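PDB 5F2H: uncharacterized protein from Bacillus cereus, which is of unknown function but belongs to the alpha/beta hydrolase superfamily and probably acts as a hydrolase. Local coordinates for residues 27-32 and 52-57; 31-36 and 45-50. All coordinates share one frame; numbering follows the deposited sequence.

Contact 1: residues 27-32 and 52-57; sequences LEAYTY and YALASA
Helices 26-37 and 44-58, neighbours along the chain, form a helical hairpin in the N-terminal helical domain, and this contact is where their two backbones pass near one another. The short segments 27-32 and 52-57 run roughly antiparallel, at 148°, their axes approaching to 8.5 Å. Tyr-30 and Leu-54 face each other at the crossing, their CA atoms 5.3 Å from one another, and the first side-chain carbons meet: CB of Tyr-30 lies 3.8 Å from CB of Leu-54. Beyond CB the two side chains part. A chi1 of 169° turns the tyrosine ring away from its own backbone N and carries it past Leu-54, alongside the backbone of the second helix. Ring atom CD1 of Tyr-30 comes to 3.6 Å from N of Ala-55, and CE1 of Tyr-30 to 3.6 Å from CB of Ala-55, the ring standing obliquely to the peptide. Alanine suits this place because its side chain ends at CB, and the tyrosine ring can settle close to the helix backbone. Leu-54 sends its branch the other way, its CD1 resting 4.1 Å from CB of Ala-29 and 3.9 Å from O of Ala-29. Here again the small alanine lets the larger partner lie against the main chain. The same leucine also touches Thr-17 and Tyr-21 of helix 10-23, while Ala-55 backs onto Ala-64 of helix 61-74. No hydrogen bond joins the segments, so the pairing rests on apolar fit: one large side chain from each helix set against an alanine of the other.

Contact 2: residues 31-36 and 45-50; sequences TYIMEH and AQIYNF
Ile-33 reaches over the start of the Phe-50 side chain with its terminal methyl, CD1 of Ile-33 lying 3.7 Å from CB of Phe-50. The isoleucine is extended, CG1 anti to the backbone N (chi1 -166°) and the next torsion also near 180°, which carries CD1 across to segment 45-50, although CA of Ile-33 and CA of Phe-50, the nearest pair between the two segments, are 8.2 Å apart. The two side chains cross at about a right angle, and the phenyl ring leads away from the first helix, so the methyl meets the stem of Phe-50. The same CD1 of Ile-33 stands 4.1 Å from O of Ile-47 and, more loosely, 4.4 Å from CG2 of Ile-47. Ile-47 and Phe-50 sit about one turn apart on helix 44-58, and Ile-33 points between them from helix 26-37, near the connection of this helical hairpin in the N-terminal domain. A long aliphatic side chain suits this place, spanning the wider separation without needing a polar partner. Phe-50 also packs on Leu-18 of helix 10-23. Within the first segment, the imidazole of His-36 lies over the ring of Tyr-32, ND1 of His-36 being 3.4 Å above the centre of the phenol. ND1 of His-36 donates to O of Tyr-32 at 2.9 Å, fairly straight at hydrogen (159°), close to the imidazole plane but from above the carbonyl plane; stack and bond together fix the turn of the imidazole.

Overall arrangement
Both contacts join helix 26-37 to helix 44-58, and their centres lie 8 Å apart, so they are successive levels of one hairpin. Each is buried and apolar, with no hydrogen bond from helix to helix. Contact 1, farther from the connection, is the closer and larger junction, burying 200 Å² with alanines admitting big partners to the backbone. Contact 2 buries 107 Å² where the helices stand wider, and one long isoleucine does the bridging. Helix 10-23 packs at both levels. Of the two, only contact 2 has the second subunit within reach, packing on Ala-45 and Gln-46, away from the apolar pairs. Both lie in the helical domain, well away from the centre of the chain.

Contact 1: residues 27-32 and 52-57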
ATOM      1  N   LEU B  27      49.629  -6.040  16.405  1.00 89.42           N
ATOM      2  CA  LEU B  27      50.380  -5.565  15.255  1.00 86.71           C
ATOM      3  C   LEU B  27      49.696  -5.953  13.951  1.00 82.99           C
ATOM      4  O   LEU B  27      49.522  -5.134  13.048  1.00 74.20           O
ATOM      5  CB  LEU B  27      51.786  -6.159  15.288  1.00 87.16           C
ATOM      6  CG  LEU B  27      52.698  -5.753  14.136  1.00 90.35           C
ATOM      7  CD1 LEU B  27      52.830  -4.240  14.041  1.00 86.60           C
ATOM      8  CD2 LEU B  27      54.056  -6.414  14.312  1.00 96.29           C
ATOM      9  N   GLU B  28      49.269  -7.207  13.898  1.00 87.03           N
ATOM     10  CA  GLU B  28      48.624  -7.752  12.716  1.00 94.26           C
ATOM     11  C   GLU B  28      47.278  -7.101  12.510  1.00 90.17           C
ATOM     12  O   GLU B  28      46.906  -6.768  11.380  1.00 88.34           O
ATOM     13  CB  GLU B  28      48.482  -9.276  12.832  1.00100.55           C
ATOM     14  CG  GLU B  28      49.807 -10.037  12.924  1.00107.30           C
ATOM     15  CD  GLU B  28      50.585  -9.735  14.202  1.00109.86           C
ATOM     16  OE1 GLU B  28      50.002  -9.145  15.147  1.00106.52           O
ATOM     17  OE2 GLU B  28      51.776 -10.105  14.280  1.00115.29           O
ATOM     18  N   ALA B  29      46.565  -6.901  13.615  1.00 83.18           N
ATOM     19  CA  ALA B  29      45.254  -6.275  13.571  1.00 81.15           C
ATOM     20  C   ALA B  29      45.384  -4.835  13.077  1.00 81.12           C
ATOM     21  O   ALA B  29      44.512  -4.339  12.361  1.00 76.42           O
ATOM     22  CB  ALA B  29      44.595  -6.326  14.943  1.00 81.97           C
ATOM     23  N   TYR B  30      46.461  -4.161  13.488  1.00 82.27           N
ATOM     24  CA  TYR B  30      46.735  -2.785  13.063  1.00 80.96           C
ATOM     25  C   TYR B  30      46.986  -2.816  11.560  1.00 77.90           C
ATOM     26  O   TYR B  30      46.447  -2.015  10.790  1.00 73.61           O
ATOM     27  CB  TYR B  30      47.963  -2.218  13.794  1.00 85.45           C
ATOM     28  CG  TYR B  30      48.437  -0.915  13.203  1.00 85.16           C
ATOM     29  CD1 TYR B  30      47.941   0.293  13.650  1.00 79.26           C
ATOM     30  CD2 TYR B  30      49.342  -0.908  12.144  1.00 84.41           C
ATOM     31  CE1 TYR B  30      48.342   1.477  13.069  1.00 79.92           C
ATOM     32  CE2 TYR B  30      49.758   0.274  11.570  1.00 84.71           C
ATOM     33  CZ  TYR B  30      49.250   1.461  12.036  1.00 81.99           C
ATOM     34  OH  TYR B  30      49.661   2.633  11.465  1.00 83.49           O
ATOM     35  N   THR B  31      47.821  -3.757  11.153  1.00 77.78           N
ATOM     36  CA  THR B  31      48.112  -3.936   9.747  1.00 77.75           C
ATOM     37  C   THR B  31      46.818  -4.255   9.002  1.00 78.27           C
ATOM     38  O   THR B  31      46.623  -3.770   7.897  1.00 83.39           O
ATOM     39  CB  THR B  31      49.112  -5.078   9.528  1.00 78.10           C
ATOM     40  OG1 THR B  31      50.380  -4.730  10.099  1.00 74.18           O
ATOM     41  CG2 THR B  31      49.302  -5.342   8.053  1.00 84.67           C
ATOM     42  N   TYR B  32      45.922  -5.039   9.602  1.00 75.98           N
ATOM     43  CA  TYR B  32      44.670  -5.400   8.916  1.00 79.71           C
ATOM     44  C   TYR B  32      43.804  -4.193   8.603  1.00 78.45           C
ATOM     45  O   TYR B  32      43.433  -3.957   7.447  1.00 81.12           O
ATOM     46  CB  TYR B  32      43.831  -6.413   9.723  1.00 79.01           C
ATOM     47  CG  TYR B  32      42.546  -6.864   9.003  1.00 79.45           C
ATOM     48  CD1 TYR B  32      41.351  -6.141   9.118  1.00 80.21           C
ATOM     49  CD2 TYR B  32      42.528  -8.007   8.212  1.00 80.87           C
ATOM     50  CE1 TYR B  32      40.188  -6.548   8.470  1.00 78.79           C
ATOM     51  CE2 TYR B  32      41.375  -8.416   7.558  1.00 81.44           C
ATOM     52  CZ  TYR B  32      40.213  -7.681   7.678  1.00 81.64           C
ATOM     53  OH  TYR B  32      39.066  -8.081   7.018  1.00 84.17           O
ATOM     54  N   TYR B  52      44.958   4.178  16.132  1.00 65.73           N
ATOM     55  CA  TYR B  52      46.003   4.552  17.075  1.00 67.36           C
ATOM     56  C   TYR B  52      46.053   3.657  18.319  1.00 62.55           C
ATOM     57  O   TYR B  52      47.117   3.468  18.900  1.00 62.63           O
ATOM     58  CB  TYR B  52      45.960   6.036  17.449  1.00 70.80           C
ATOM     59  CG  TYR B  52      44.783   6.503  18.271  1.00 73.18           C
ATOM     60  CD1 TYR B  52      44.741   6.277  19.642  1.00 72.36           C
ATOM     61  CD2 TYR B  52      43.779   7.278  17.707  1.00 72.47           C
ATOM     62  CE1 TYR B  52      43.682   6.741  20.414  1.00 72.36           C
ATOM     63  CE2 TYR B  52      42.734   7.766  18.474  1.00 65.98           C
ATOM     64  CZ  TYR B  52      42.689   7.486  19.823  1.00 68.79           C
ATOM     65  OH  TYR B  52      41.643   7.926  20.593  1.00 70.04           O
ATOM     66  N   ALA B  53      44.920   3.114  18.730  1.00 59.33           N
ATOM     67  CA  ALA B  53      44.903   2.227  19.893  1.00 58.88           C
ATOM     68  C   ALA B  53      45.712   0.976  19.545  1.00 59.04           C
ATOM     69  O   ALA B  53      46.566   0.529  20.325  1.00 59.66           O
ATOM     70  CB  ALA B  53      43.481   1.864  20.262  1.00 57.32           C
ATOM     71  N   LEU B  54      45.490   0.434  18.346  1.00 58.67           N
ATOM     72  CA  LEU B  54      46.240  -0.759  17.929  1.00 56.76           C
ATOM     73  C   LEU B  54      47.722  -0.448  17.746  1.00 55.23           C
ATOM     74  O   LEU B  54      48.595  -1.238  18.147  1.00 53.50           O
ATOM     75  CB  LEU B  54      45.624  -1.379  16.697  1.00 58.65           C
ATOM     76  CG  LEU B  54      44.200  -1.910  16.942  1.00 60.89           C
ATOM     77  CD1 LEU B  54      43.547  -2.425  15.667  1.00 61.55           C
ATOM     78  CD2 LEU B  54      44.200  -3.011  18.003  1.00 62.90           C
ATOM     79  N   ALA B  55      48.001   0.751  17.239  1.00 53.52           N
ATOM     80  CA  ALA B  55      49.373   1.177  17.029  1.00 54.23           C
ATOM     81  C   ALA B  55      50.088   1.205  18.351  1.00 55.07           C
ATOM     82  O   ALA B  55      51.125   0.560  18.522  1.00 54.20           O
ATOM     83  CB  ALA B  55      49.422   2.548  16.385  1.00 53.77           C
ATOM     84  N   SER B  56      49.504   1.941  19.304  1.00 57.12           N
ATOM     85  CA  SER B  56      50.090   2.081  20.639  1.00 57.30           C
ATOM     86  C   SER B  56      50.243   0.735  21.323  1.00 55.60           C
ATOM     87  O   SER B  56      51.292   0.433  21.873  1.00 53.18           O
ATOM     88  CB  SER B  56      49.271   3.023  21.499  1.00 57.74           C
ATOM     89  OG  SER B  56      49.886   3.188  22.767  1.00 59.02           O
ATOM     90  N   ALA B  57      49.219  -0.096  21.240  1.00 58.02           N
ATOM     91  CA  ALA B  57      49.293  -1.420  21.853  1.00 63.14           C
ATOM     92  C   ALA B  57      50.427  -2.239  21.243  1.00 68.37           C
ATOM     93  O   ALA B  57      51.246  -2.803  21.960  1.00 73.58           O
ATOM     94  CB  ALA B  57      47.985  -2.142  21.669  1.00 65.37           C
TER

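Contact 2: residues 31-36 and 45-50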
ATOM      1  N   THR B  31      47.821  -3.757  11.153  1.00 77.78           N
ATOM      2  CA  THR B  31      48.112  -3.936   9.747  1.00 77.75           C
ATOM      3  C   THR B  31      46.818  -4.255   9.002  1.00 78.27           C
ATOM      4  O   THR B  31      46.623  -3.770   7.897  1.00 83.39           O
ATOM      5  CB  THR B  31      49.112  -5.078   9.528  1.00 78.10           C
ATOM      6  OG1 THR B  31      50.380  -4.730  10.099  1.00 74.18           O
ATOM      7  CG2 THR B  31      49.302  -5.342   8.053  1.00 84.67           C
ATOM      8  N   TYR B  32      45.922  -5.039   9.602  1.00 75.98           N
ATOM      9  CA  TYR B  32      44.670  -5.400   8.916  1.00 79.71           C
ATOM     10  C   TYR B  32      43.804  -4.193   8.603  1.00 78.45           C
ATOM     11  O   TYR B  32      43.433  -3.957   7.447  1.00 81.12           O
ATOM     12  CB  TYR B  32      43.831  -6.413   9.723  1.00 79.01           C
ATOM     13  CG  TYR B  32      42.546  -6.864   9.003  1.00 79.45           C
ATOM     14  CD1 TYR B  32      41.351  -6.141   9.118  1.00 80.21           C
ATOM     15  CD2 TYR B  32      42.528  -8.007   8.212  1.00 80.87           C
ATOM     16  CE1 TYR B  32      40.188  -6.548   8.470  1.00 78.79           C
ATOM     17  CE2 TYR B  32      41.375  -8.416   7.558  1.00 81.44           C
ATOM     18  CZ  TYR B  32      40.213  -7.681   7.678  1.00 81.64           C
ATOM     19  OH  TYR B  32      39.066  -8.081   7.018  1.00 84.17           O
ATOM     20  N   ILE B  33      43.476  -3.435   9.642  1.00 74.83           N
ATOM     21  CA  ILE B  33      42.631  -2.264   9.476  1.00 73.05           C
ATOM     22  C   ILE B  33      43.247  -1.221   8.550  1.00 73.42           C
ATOM     23  O   ILE B  33      42.508  -0.522   7.858  1.00 69.71           O
ATOM     24  CB  ILE B  33      42.265  -1.621  10.830  1.00 70.37           C
ATOM     25  CG1 ILE B  33      41.118  -0.616  10.666  1.00 70.13           C
ATOM     26  CG2 ILE B  33      43.480  -0.990  11.482  1.00 70.54           C
ATOM     27  CD1 ILE B  33      40.586  -0.076  11.977  1.00 68.55           C
HETATM   28  N   MSE B  34      44.579  -1.111   8.538  1.00 75.97           N
HETATM   29  CA  MSE B  34      45.244  -0.138   7.671  1.00 79.74           C
HETATM   30  C   MSE B  34      44.830  -0.392   6.244  1.00 81.47           C
HETATM   31  O   MSE B  34      44.347   0.520   5.579  1.00 79.98           O
HETATM   32  CB  MSE B  34      46.772  -0.155   7.804  1.00 83.73           C
HETATM   33  CG  MSE B  34      47.303   0.299   9.171  1.00 86.26           C
HETATM   34 SE   MSE B  34      46.751   2.166   9.590  0.71 88.37          SE
HETATM   35  CE  MSE B  34      47.775   3.126   8.220  1.00 94.71           C
ATOM     36  N   GLU B  35      44.946  -1.649   5.805  1.00 85.18           N
ATOM     37  CA  GLU B  35      44.611  -2.090   4.444  1.00 89.84           C
ATOM     38  C   GLU B  35      43.122  -2.095   4.058  1.00 89.74           C
ATOM     39  O   GLU B  35      42.751  -1.788   2.920  1.00 97.66           O
ATOM     40  CB  GLU B  35      45.160  -3.529   4.221  1.00 95.22           C
ATOM     41  CG  GLU B  35      44.796  -4.137   2.855  1.00103.15           C
ATOM     42  CD  GLU B  35      45.270  -5.577   2.633  1.00106.43           C
ATOM     43  OE1 GLU B  35      46.352  -5.965   3.122  1.00105.20           O
ATOM     44  OE2 GLU B  35      44.567  -6.315   1.904  1.00108.02           O
ATOM     45  N   HIS B  36      42.263  -2.450   4.989  1.00 86.24           N
ATOM     46  CA  HIS B  36      40.853  -2.541   4.674  1.00 85.54           C
ATOM     47  C   HIS B  36      39.984  -1.344   4.988  1.00 83.32           C
ATOM     48  O   HIS B  36      38.878  -1.245   4.471  1.00 85.14           O
ATOM     49  CB  HIS B  36      40.307  -3.789   5.349  1.00 85.30           C
ATOM     50  CG  HIS B  36      40.975  -5.043   4.890  1.00 90.32           C
ATOM     51  ND1 HIS B  36      42.078  -5.576   5.525  1.00 90.77           N
ATOM     52  CD2 HIS B  36      40.724  -5.849   3.831  1.00 93.93           C
ATOM     53  CE1 HIS B  36      42.466  -6.665   4.889  1.00 95.72           C
ATOM     54  NE2 HIS B  36      41.659  -6.856   3.860  1.00100.00           N
ATOM     55  N   ALA B  45      35.893   8.767  13.405  1.00 73.21           N
ATOM     56  CA  ALA B  45      36.391   8.897  14.765  1.00 67.14           C
ATOM     57  C   ALA B  45      36.647   7.517  15.334  1.00 60.94           C
ATOM     58  O   ALA B  45      37.723   7.239  15.825  1.00 63.61           O
ATOM     59  CB  ALA B  45      35.392   9.657  15.615  1.00 67.51           C
ATOM     60  N   GLN B  46      35.665   6.641  15.202  1.00 56.07           N
ATOM     61  CA  GLN B  46      35.770   5.277  15.674  1.00 54.03           C
ATOM     62  C   GLN B  46      36.861   4.518  14.943  1.00 54.40           C
ATOM     63  O   GLN B  46      37.553   3.692  15.538  1.00 49.72           O
ATOM     64  CB  GLN B  46      34.434   4.580  15.452  1.00 58.12           C
ATOM     65  CG  GLN B  46      34.332   3.147  15.981  1.00 60.58           C
ATOM     66  CD  GLN B  46      34.520   3.025  17.492  1.00 55.65           C
ATOM     67  OE1 GLN B  46      35.511   3.496  18.044  1.00 49.73           O
ATOM     68  NE2 GLN B  46      33.623   2.279  18.140  1.00 56.24           N
ATOM     69  N   ILE B  47      37.003   4.778  13.638  1.00 58.80           N
ATOM     70  CA  ILE B  47      38.047   4.133  12.838  1.00 59.45           C
ATOM     71  C   ILE B  47      39.424   4.604  13.304  1.00 57.62           C
ATOM     72  O   ILE B  47      40.350   3.793  13.431  1.00 60.57           O
ATOM     73  CB  ILE B  47      37.852   4.375  11.341  1.00 65.67           C
ATOM     74  CG1 ILE B  47      36.558   3.703  10.885  1.00 69.60           C
ATOM     75  CG2 ILE B  47      38.997   3.778  10.538  1.00 65.71           C
ATOM     76  CD1 ILE B  47      36.199   4.001   9.449  1.00 73.61           C
ATOM     77  N   TYR B  48      39.579   5.897  13.563  1.00 55.29           N
ATOM     78  CA  TYR B  48      40.870   6.393  14.049  1.00 58.73           C
ATOM     79  C   TYR B  48      41.207   5.852  15.416  1.00 59.55           C
ATOM     80  O   TYR B  48      42.369   5.554  15.682  1.00 64.17           O
ATOM     81  CB  TYR B  48      40.956   7.921  14.103  1.00 60.53           C
ATOM     82  CG  TYR B  48      41.132   8.587  12.758  1.00 65.63           C
ATOM     83  CD1 TYR B  48      42.388   8.678  12.184  1.00 69.54           C
ATOM     84  CD2 TYR B  48      40.069   9.174  12.095  1.00 68.19           C
ATOM     85  CE1 TYR B  48      42.578   9.308  10.975  1.00 75.10           C
ATOM     86  CE2 TYR B  48      40.247   9.805  10.876  1.00 73.73           C
ATOM     87  CZ  TYR B  48      41.505   9.877  10.325  1.00 77.25           C
ATOM     88  OH  TYR B  48      41.702  10.498   9.115  1.00 82.90           O
ATOM     89  N   ASN B  49      40.209   5.758  16.295  1.00 58.67           N
ATOM     90  CA  ASN B  49      40.449   5.267  17.628  1.00 58.39           C
ATOM     91  C   ASN B  49      41.048   3.903  17.455  1.00 62.22           C
ATOM     92  O   ASN B  49      42.130   3.636  17.976  1.00 66.65           O
ATOM     93  CB  ASN B  49      39.173   5.231  18.461  1.00 59.48           C
ATOM     94  CG  ASN B  49      39.421   4.812  19.897  1.00 61.40           C
ATOM     95  OD1 ASN B  49      40.559   4.752  20.367  1.00 57.21           O
ATOM     96  ND2 ASN B  49      38.346   4.564  20.620  1.00 66.02           N
ATOM     97  N   PHE B  50      40.384   3.042  16.688  1.00 65.48           N
ATOM     98  CA  PHE B  50      40.940   1.699  16.451  1.00 69.46           C
ATOM     99  C   PHE B  50      42.377   1.739  15.946  1.00 69.31           C
ATOM    100  O   PHE B  50      43.246   1.032  16.475  1.00 70.10           O
ATOM    101  CB  PHE B  50      40.066   0.873  15.519  1.00 71.21           C
ATOM    102  CG  PHE B  50      38.915   0.179  16.207  1.00 73.88           C
ATOM    103  CD1 PHE B  50      37.818   0.882  16.684  1.00 76.74           C
ATOM    104  CD2 PHE B  50      38.891  -1.203  16.288  1.00 75.93           C
ATOM    105  CE1 PHE B  50      36.765   0.227  17.311  1.00 76.51           C
ATOM    106  CE2 PHE B  50      37.833  -1.859  16.894  1.00 79.12           C
ATOM    107  CZ  PHE B  50      36.772  -1.142  17.415  1.00 74.10           C
TER